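Local coordinates for uncharacterized peroxidase-related protein (Silicibacter sp., PDB 2PFX) that is uncharacterised but, as a peroxidase-related member of the AhpD-like carboxymuconolactone decarboxylase family, probably acts as an oxidoreductase, at residues Asp21-Tyr26 with Glu49-Phe54; Ser81-Cys86 with Lys132-Ser137; Ala95-Leu100 with Pro104-Met109. All blocks are in the same frame, centred on the assembly; numbering follows the deposited sequence.

Contact 1: residues Asp21-Tyr26 with Glu49-Phe54; sequences DETQKY and EKLNAF
Leu51 carries this contact from one side: its CD2 methyl meets both Thr23 and Tyr26 of the facing helix. The CG2 methyl of Thr23 lies 4.1 Å from CD2 of Leu51, with the two side chains meeting at a slant. One turn further on, CD2 of the Tyr26 ring stands 4.3 Å from the same Leu51 CD2, and the methyl comes to the ring obliquely. No hydrogen bond crosses, and the buried surface is a modest 102 Å², so the segments are joined by a single apolar point.

The torsions aim these groups. Leu51 has CG opposite its backbone N (chi1 173°), which sends the isobutyl group across the gap. In Thr23 it is the methyl that takes this position and meets Leu51, with OG1 turned back beside the backbone N.

Further out, Leu41 of helix 39-44 touches both Tyr26 and Leu51, and Tyr44 packs on Leu51 as well, so this short intervening helix widens the apolar patch. Thr23 also touches Val48 of helix 48-63, and a bound tetraethylene glycol, probably from the crystallisation liquor, lies beside Tyr26. The arrangement is plain helix-to-helix packing in an all-helical fold, joining the N-terminal helix 21-34 to the start of helix 48-63.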
# COMPACT_ATOMS: atom_id res chain seq x y z
N ASP A 21 24.08 33.25 25.21
CA ASP A 21 23.30 33.68 26.36
C ASP A 21 21.80 33.64 26.08
O ASP A 21 21.06 33.17 26.94
CB ASP A 21 23.71 35.10 26.72
CG ASP A 21 24.96 35.22 27.54
OD1 ASP A 21 25.62 34.21 27.84
OD2 ASP A 21 25.27 36.37 27.91
N GLU A 22 21.37 34.12 24.92
CA GLU A 22 19.93 34.11 24.64
C GLU A 22 19.31 32.73 24.57
O GLU A 22 18.13 32.52 24.91
CB GLU A 22 19.67 34.87 23.33
CG GLU A 22 19.76 36.38 23.51
CD GLU A 22 18.96 36.96 24.65
OE1 GLU A 22 17.72 37.00 24.60
OE2 GLU A 22 19.58 37.38 25.65
N THR A 23 20.08 31.74 24.14
CA THR A 23 19.54 30.37 24.08
C THR A 23 19.52 29.72 25.45
O THR A 23 18.60 29.00 25.84
CB THR A 23 20.37 29.53 23.10
OG1 THR A 23 20.41 30.18 21.81
CG2 THR A 23 19.70 28.16 22.98
N GLN A 24 20.57 29.97 26.23
CA GLN A 24 20.63 29.59 27.62
C GLN A 24 19.44 30.11 28.43
O GLN A 24 18.83 29.36 29.19
CB GLN A 24 21.93 30.13 28.26
CG GLN A 24 22.03 29.78 29.75
CD GLN A 24 21.85 28.27 29.93
OE1 GLN A 24 22.65 27.53 29.35
NE2 GLN A 24 20.83 27.88 30.67
N LYS A 25 19.17 31.39 28.26
CA LYS A 25 18.05 32.07 28.89
C LYS A 25 16.72 31.42 28.50
O LYS A 25 15.83 31.18 29.32
CB LYS A 25 18.02 33.54 28.48
CG LYS A 25 18.79 34.48 29.38
CD LYS A 25 18.92 35.87 28.77
CE LYS A 25 17.55 36.54 28.74
NZ LYS A 25 17.66 37.94 28.26
N TYR A 26 16.58 31.13 27.22
CA TYR A 26 15.35 30.56 26.69
C TYR A 26 15.12 29.20 27.33
O TYR A 26 14.05 28.78 27.75
CB TYR A 26 15.42 30.45 25.16
CG TYR A 26 14.21 29.78 24.55
CD1 TYR A 26 12.95 30.37 24.60
CD2 TYR A 26 14.33 28.56 23.90
CE1 TYR A 26 11.85 29.76 24.04
CE2 TYR A 26 13.24 27.94 23.33
CZ TYR A 26 12.00 28.55 23.41
OH TYR A 26 10.92 27.92 22.84
N GLU A 49 18.95 30.79 14.67
CA GLU A 49 18.04 31.17 13.61
C GLU A 49 17.07 30.03 13.31
O GLU A 49 15.88 30.21 13.08
CB GLU A 49 18.78 31.51 12.33
CG GLU A 49 19.43 32.87 12.26
CD GLU A 49 20.09 33.31 13.55
OE1 GLU A 49 19.34 33.62 14.50
OE2 GLU A 49 21.34 33.34 13.62
N LYS A 50 17.61 28.81 13.28
CA LYS A 50 16.79 27.65 13.04
C LYS A 50 15.83 27.41 14.19
O LYS A 50 14.66 27.11 13.99
CB LYS A 50 17.71 26.44 12.80
CG LYS A 50 18.55 26.60 11.53
CD LYS A 50 19.15 25.29 11.06
CE LYS A 50 19.95 25.48 9.78
NZ LYS A 50 19.07 25.73 8.60
N LEU A 51 16.32 27.55 15.40
CA LEU A 51 15.48 27.38 16.60
C LEU A 51 14.35 28.39 16.62
O LEU A 51 13.20 28.16 16.95
CB LEU A 51 16.34 27.55 17.84
CG LEU A 51 15.63 27.57 19.20
CD1 LEU A 51 14.98 26.22 19.49
CD2 LEU A 51 16.61 27.97 20.28
N ASN A 52 14.70 29.63 16.27
CA ASN A 52 13.74 30.71 16.18
C ASN A 52 12.62 30.43 15.18
O ASN A 52 11.44 30.68 15.43
CB ASN A 52 14.47 31.99 15.79
CG ASN A 52 15.22 32.60 16.96
OD1 ASN A 52 15.03 32.25 18.12
ND2 ASN A 52 16.06 33.56 16.60
N ALA A 53 12.98 29.90 14.01
CA ALA A 53 11.99 29.64 12.96
C ALA A 53 11.07 28.47 13.29
O ALA A 53 9.88 28.43 12.95
CB ALA A 53 12.71 29.38 11.64
N PHE A 54 11.71 27.49 13.95
CA PHE A 54 10.98 26.30 14.36
C PHE A 54 9.93 26.68 15.40
O PHE A 54 8.74 26.41 15.31
CB PHE A 54 11.93 25.23 14.93
CG PHE A 54 11.13 24.04 15.44
CD1 PHE A 54 10.58 23.13 14.56
CD2 PHE A 54 10.93 23.87 16.80
CE1 PHE A 54 9.86 22.06 15.02
CE2 PHE A 54 10.20 22.81 17.28
CZ PHE A 54 9.65 21.91 16.37

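Contact 2: residues Ser81-Cys86 with Lys132-Ser137; sequences SSINKC and KMTRAS
Two helix C-terminal ends meet here, those of helix 70-84 and helix 121-136, within the helical fold of this AhpD-like protein. The first closes in a Schellman motif with Lys85 at positive phi, and Cys86 then serves as the N-cap of the following helix 87-101. Ile83 and Thr134 form the centre, reaching tip to tip, with CG2 of Ile83 3.7 Å from CG2 of Thr134. Both methyls stand opposite their own backbone N, which turns Thr134 OG1 away to the carbonyl of Ala130 and to Asn169. Arg135 crosses Ile83 at about a right angle and lays its aliphatic part against it: its CG is 4.0 Å from Ile83 CG2, and its CD is 4.1 Å from Ile83 CD1. Bends at chi2 (130°) and chi3 (98°) bring this stem alongside the isoleucine, while NH2 forms a salt bridge with Glu139 of the fourth subunit. An alanine in place of Ile83 would strip off the branches that meet Thr134 and the Arg135 stem, and would probably open a gap and let that arginine turn more freely.

Beside these methyl groups, Asn84 OD1 lies 3.9 Å from Thr134 CG2. Its ND2 is held by Asn172 and Asn169 of helix 155-178. A water 2.6 Å from Asn84 OD1 and 2.9 Å from Thr134 O sits between the two helix ends. Thr134 O accepts a hydrogen bond from Arg173 NH2 of the second subunit. The direct contact is therefore carried by methyl and methylene groups, while the polar groups around it turn to helix 155-178, to neighbouring subunits and to a water, tying this junction into the oligomer.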
# COMPACT_ATOMS: atom_id res chain seq x y z
N SER A 81 0.96 11.56 14.21
CA SER A 81 2.11 10.81 14.67
C SER A 81 1.91 9.31 14.73
O SER A 81 2.82 8.52 14.56
CB SER A 81 2.45 11.24 16.11
OG SER A 81 2.63 12.63 16.16
N SER A 82 0.66 8.92 15.04
CA SER A 82 0.36 7.50 15.11
C SER A 82 0.46 6.89 13.72
O SER A 82 1.00 5.81 13.51
CB SER A 82 -1.04 7.30 15.71
OG SER A 82 -1.37 5.93 15.78
N ILE A 83 -0.09 7.60 12.72
CA ILE A 83 -0.06 7.09 11.38
C ILE A 83 1.37 7.01 10.85
O ILE A 83 1.70 6.05 10.16
CB ILE A 83 -0.92 7.93 10.42
CG1 ILE A 83 -2.41 7.87 10.77
CG2 ILE A 83 -0.67 7.53 8.98
CD1 ILE A 83 -3.20 9.04 10.24
N ASN A 84 2.19 8.00 11.20
CA ASN A 84 3.59 7.97 10.79
C ASN A 84 4.50 7.20 11.74
O ASN A 84 5.70 7.04 11.43
CB ASN A 84 4.14 9.39 10.68
CG ASN A 84 3.51 10.14 9.53
OD1 ASN A 84 3.19 9.56 8.49
ND2 ASN A 84 3.34 11.42 9.73
N LYS A 85 3.97 6.69 12.83
CA LYS A 85 4.72 5.89 13.81
C LYS A 85 5.98 6.60 14.28
O LYS A 85 7.09 6.05 14.37
CB LYS A 85 5.01 4.50 13.24
CG LYS A 85 3.78 3.76 12.76
CD LYS A 85 3.69 2.27 12.98
CE LYS A 85 2.60 1.84 13.95
NZ LYS A 85 1.45 1.11 13.35
N CYS A 86 5.78 7.87 14.62
CA CYS A 86 6.81 8.72 15.16
C CYS A 86 6.91 8.63 16.67
O CYS A 86 6.13 9.22 17.41
CB CYS A 86 6.53 10.18 14.77
SG CYS A 86 7.97 11.18 15.31
N LYS A 132 -6.68 11.58 6.52
CA LYS A 132 -6.68 11.54 5.07
C LYS A 132 -5.60 12.43 4.45
O LYS A 132 -4.98 12.13 3.41
CB LYS A 132 -8.06 11.93 4.55
CG LYS A 132 -8.11 11.80 3.01
CD LYS A 132 -9.49 12.10 2.46
CE LYS A 132 -9.50 11.83 0.96
NZ LYS A 132 -10.90 11.64 0.51
N MSE A 133 -5.33 13.58 5.05
CA MSE A 133 -4.23 14.43 4.64
C MSE A 133 -2.89 13.72 4.83
O MSE A 133 -1.96 13.87 4.05
CB MSE A 133 -4.20 15.69 5.50
CG MSE A 133 -5.15 16.79 5.08
SE MSE A 133 -5.02 18.34 6.14
CE MSE A 133 -3.24 18.81 5.62
N THR A 134 -2.82 12.94 5.90
CA THR A 134 -1.57 12.28 6.24
C THR A 134 -1.29 11.14 5.28
O THR A 134 -0.17 10.98 4.77
CB THR A 134 -1.61 11.84 7.71
OG1 THR A 134 -1.66 13.02 8.53
CG2 THR A 134 -0.33 11.10 8.10
N ARG A 135 -2.33 10.37 4.95
CA ARG A 135 -2.16 9.26 4.00
C ARG A 135 -2.27 9.62 2.53
O ARG A 135 -1.65 8.97 1.66
CB ARG A 135 -3.22 8.21 4.34
CG ARG A 135 -2.85 7.40 5.57
CD ARG A 135 -3.97 7.32 6.58
NE ARG A 135 -4.72 6.08 6.47
CZ ARG A 135 -5.70 5.70 7.27
NH1 ARG A 135 -6.11 6.44 8.30
NH2 ARG A 135 -6.26 4.52 6.98
N ALA A 136 -3.07 10.61 2.18
CA ALA A 136 -3.41 10.81 0.77
C ALA A 136 -3.93 12.21 0.52
O ALA A 136 -5.06 12.37 0.06
CB ALA A 136 -4.45 9.79 0.36
N SER A 137 -3.08 13.18 0.82
CA SER A 137 -3.53 14.56 0.65
C SER A 137 -3.98 14.88 -0.76
O SER A 137 -4.86 15.73 -0.95
CB SER A 137 -2.42 15.52 1.11
OG SER A 137 -1.21 15.38 0.40
O HOH W 1 2.31 10.17 6.11

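Contact 3: residues Ala95-Leu100 with Pro104-Met109; sequences AAVRQL and PQLGEM
The Arg98 guanidinium has CA of Ala95, from its own helix, over one face, 3.5 Å above the plane and offset toward the rim. At its edge, in plane, a water accepts from NH1 of Arg98 at 2.9 Å and donates to OE2 of Glu108. The carboxylate is turned 66° from the guanidinium, and Glu108 OE2 stands 4.2 Å from Arg98 NH1, well out of the guanidinium plane. The opposite charges probably attract, but no N-H points at the oxygen and the water makes the link. Each has a firmer partner near the C-terminus: Arg98 NH2 binds the carbonyl of Gln189, and Glu108 OE2 forms a salt bridge with Arg191.

Below the charged end, the Arg98 stem runs over the first turn of the second helix, its CD 3.9 Å from Pro104 CA. A bend at chi3 (-66°) folds the head group back over its own helix, above Ala95, with NH1 on the side of Glu108. Gly107 lets the helices close up here: its CA lies 3.8 Å from Val97 CG1, and a beta carbon on it would collide with Arg98 CG. Val97 CG1 also meets CD2 of Leu106 at 4.0 Å.

The segments form a nearly antiparallel helical hairpin, with axes 7.6 Å apart at 151°. Helix 70-84 backs it through Val78 and Glu74 against Val97, and His187 of the third subunit packs on Glu108.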
# COMPACT_ATOMS: atom_id res chain seq x y z
N ALA A 95 1.50 12.79 25.83
CA ALA A 95 1.57 13.39 27.15
C ALA A 95 0.69 14.63 27.21
O ALA A 95 -0.09 14.83 28.13
CB ALA A 95 3.01 13.75 27.54
N ALA A 96 0.84 15.45 26.17
CA ALA A 96 0.08 16.69 26.06
C ALA A 96 -1.42 16.43 26.04
O ALA A 96 -2.17 17.13 26.72
CB ALA A 96 0.50 17.48 24.83
N VAL A 97 -1.86 15.44 25.27
CA VAL A 97 -3.28 15.07 25.29
C VAL A 97 -3.68 14.55 26.66
O VAL A 97 -4.76 14.88 27.19
CB VAL A 97 -3.58 14.05 24.18
CG1 VAL A 97 -4.97 13.45 24.29
CG2 VAL A 97 -3.44 14.76 22.84
N ARG A 98 -2.85 13.73 27.32
CA ARG A 98 -3.24 13.23 28.64
C ARG A 98 -3.38 14.41 29.61
O ARG A 98 -4.30 14.45 30.43
CB ARG A 98 -2.24 12.20 29.18
CG ARG A 98 -2.01 10.95 28.35
CD ARG A 98 -1.30 9.92 29.17
NE ARG A 98 0.05 10.28 29.57
CZ ARG A 98 1.11 10.16 28.78
NH1 ARG A 98 0.99 9.72 27.54
NH2 ARG A 98 2.31 10.50 29.21
N GLN A 99 -2.45 15.35 29.53
CA GLN A 99 -2.45 16.54 30.36
C GLN A 99 -3.69 17.41 30.13
O GLN A 99 -4.44 17.74 31.04
CB GLN A 99 -1.20 17.39 30.08
CG GLN A 99 -1.13 18.64 30.94
CD GLN A 99 0.01 19.56 30.53
OE1 GLN A 99 0.64 19.37 29.49
NE2 GLN A 99 0.28 20.56 31.36
N LEU A 100 -3.90 17.84 28.90
CA LEU A 100 -4.91 18.83 28.60
C LEU A 100 -6.33 18.30 28.72
O LEU A 100 -7.25 19.09 28.91
CB LEU A 100 -4.70 19.39 27.18
CG LEU A 100 -3.44 20.22 26.96
CD1 LEU A 100 -3.33 20.64 25.50
CD2 LEU A 100 -3.44 21.45 27.86
N PRO A 104 -6.03 10.07 30.69
CA PRO A 104 -4.96 9.23 30.15
C PRO A 104 -5.46 8.29 29.07
O PRO A 104 -4.69 8.08 28.12
CB PRO A 104 -4.48 8.47 31.39
CG PRO A 104 -4.69 9.47 32.49
CD PRO A 104 -6.06 10.03 32.17
N GLN A 105 -6.68 7.76 29.22
CA GLN A 105 -7.20 6.81 28.24
C GLN A 105 -7.39 7.44 26.87
O GLN A 105 -7.21 6.78 25.84
CB GLN A 105 -8.54 6.21 28.70
CG GLN A 105 -8.88 4.95 27.91
CD GLN A 105 -10.36 4.67 27.81
OE1 GLN A 105 -11.20 5.53 28.06
NE2 GLN A 105 -10.68 3.44 27.42
N LEU A 106 -7.75 8.72 26.84
CA LEU A 106 -7.88 9.38 25.54
C LEU A 106 -6.52 9.45 24.84
O LEU A 106 -6.43 9.19 23.64
CB LEU A 106 -8.44 10.79 25.68
CG LEU A 106 -8.58 11.60 24.39
CD1 LEU A 106 -9.62 10.95 23.50
CD2 LEU A 106 -8.90 13.06 24.69
N GLY A 107 -5.48 9.80 25.60
CA GLY A 107 -4.15 9.80 24.97
C GLY A 107 -3.77 8.46 24.38
O GLY A 107 -3.19 8.42 23.30
N GLU A 108 -4.14 7.39 25.10
CA GLU A 108 -3.72 6.07 24.62
C GLU A 108 -4.47 5.70 23.37
O GLU A 108 -3.94 5.14 22.41
CB GLU A 108 -3.93 5.05 25.73
CG GLU A 108 -3.07 5.35 26.95
CD GLU A 108 -1.60 5.14 26.62
OE1 GLU A 108 -1.25 3.95 26.47
OE2 GLU A 108 -0.82 6.11 26.51
N MSE A 109 -5.76 6.01 23.39
CA MSE A 109 -6.61 5.75 22.24
C MSE A 109 -6.09 6.45 21.00
O MSE A 109 -6.06 5.86 19.94
CB MSE A 109 -8.06 6.18 22.52
CG MSE A 109 -8.80 5.27 23.48
SE MSE A 109 -10.46 6.13 24.02
CE MSE A 109 -11.34 4.46 24.37
O HOH W 2 -1.05 8.55 25.88

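The three contacts tie together a chain that is helical, with no strands. Contact 1 closes first along the sequence, joining helices 21-34 and 48-63. Contact 2 then links helices 70-84 and 121-136, and contact 3, between helices 87-101 and 104-112, is nested inside the loop that contact 2 closes. Contact 1 lies across the chain's centre from both others, its centre about 29 Å from each, whereas the centres of contacts 2 and 3 are about 19 Å apart and their nearest atoms about 6 Å. Contacts 1 and 2 both touch the second subunit, and contacts 2 and 3 the third, so the packing within the chain adjoins interfaces of the six-chain assembly.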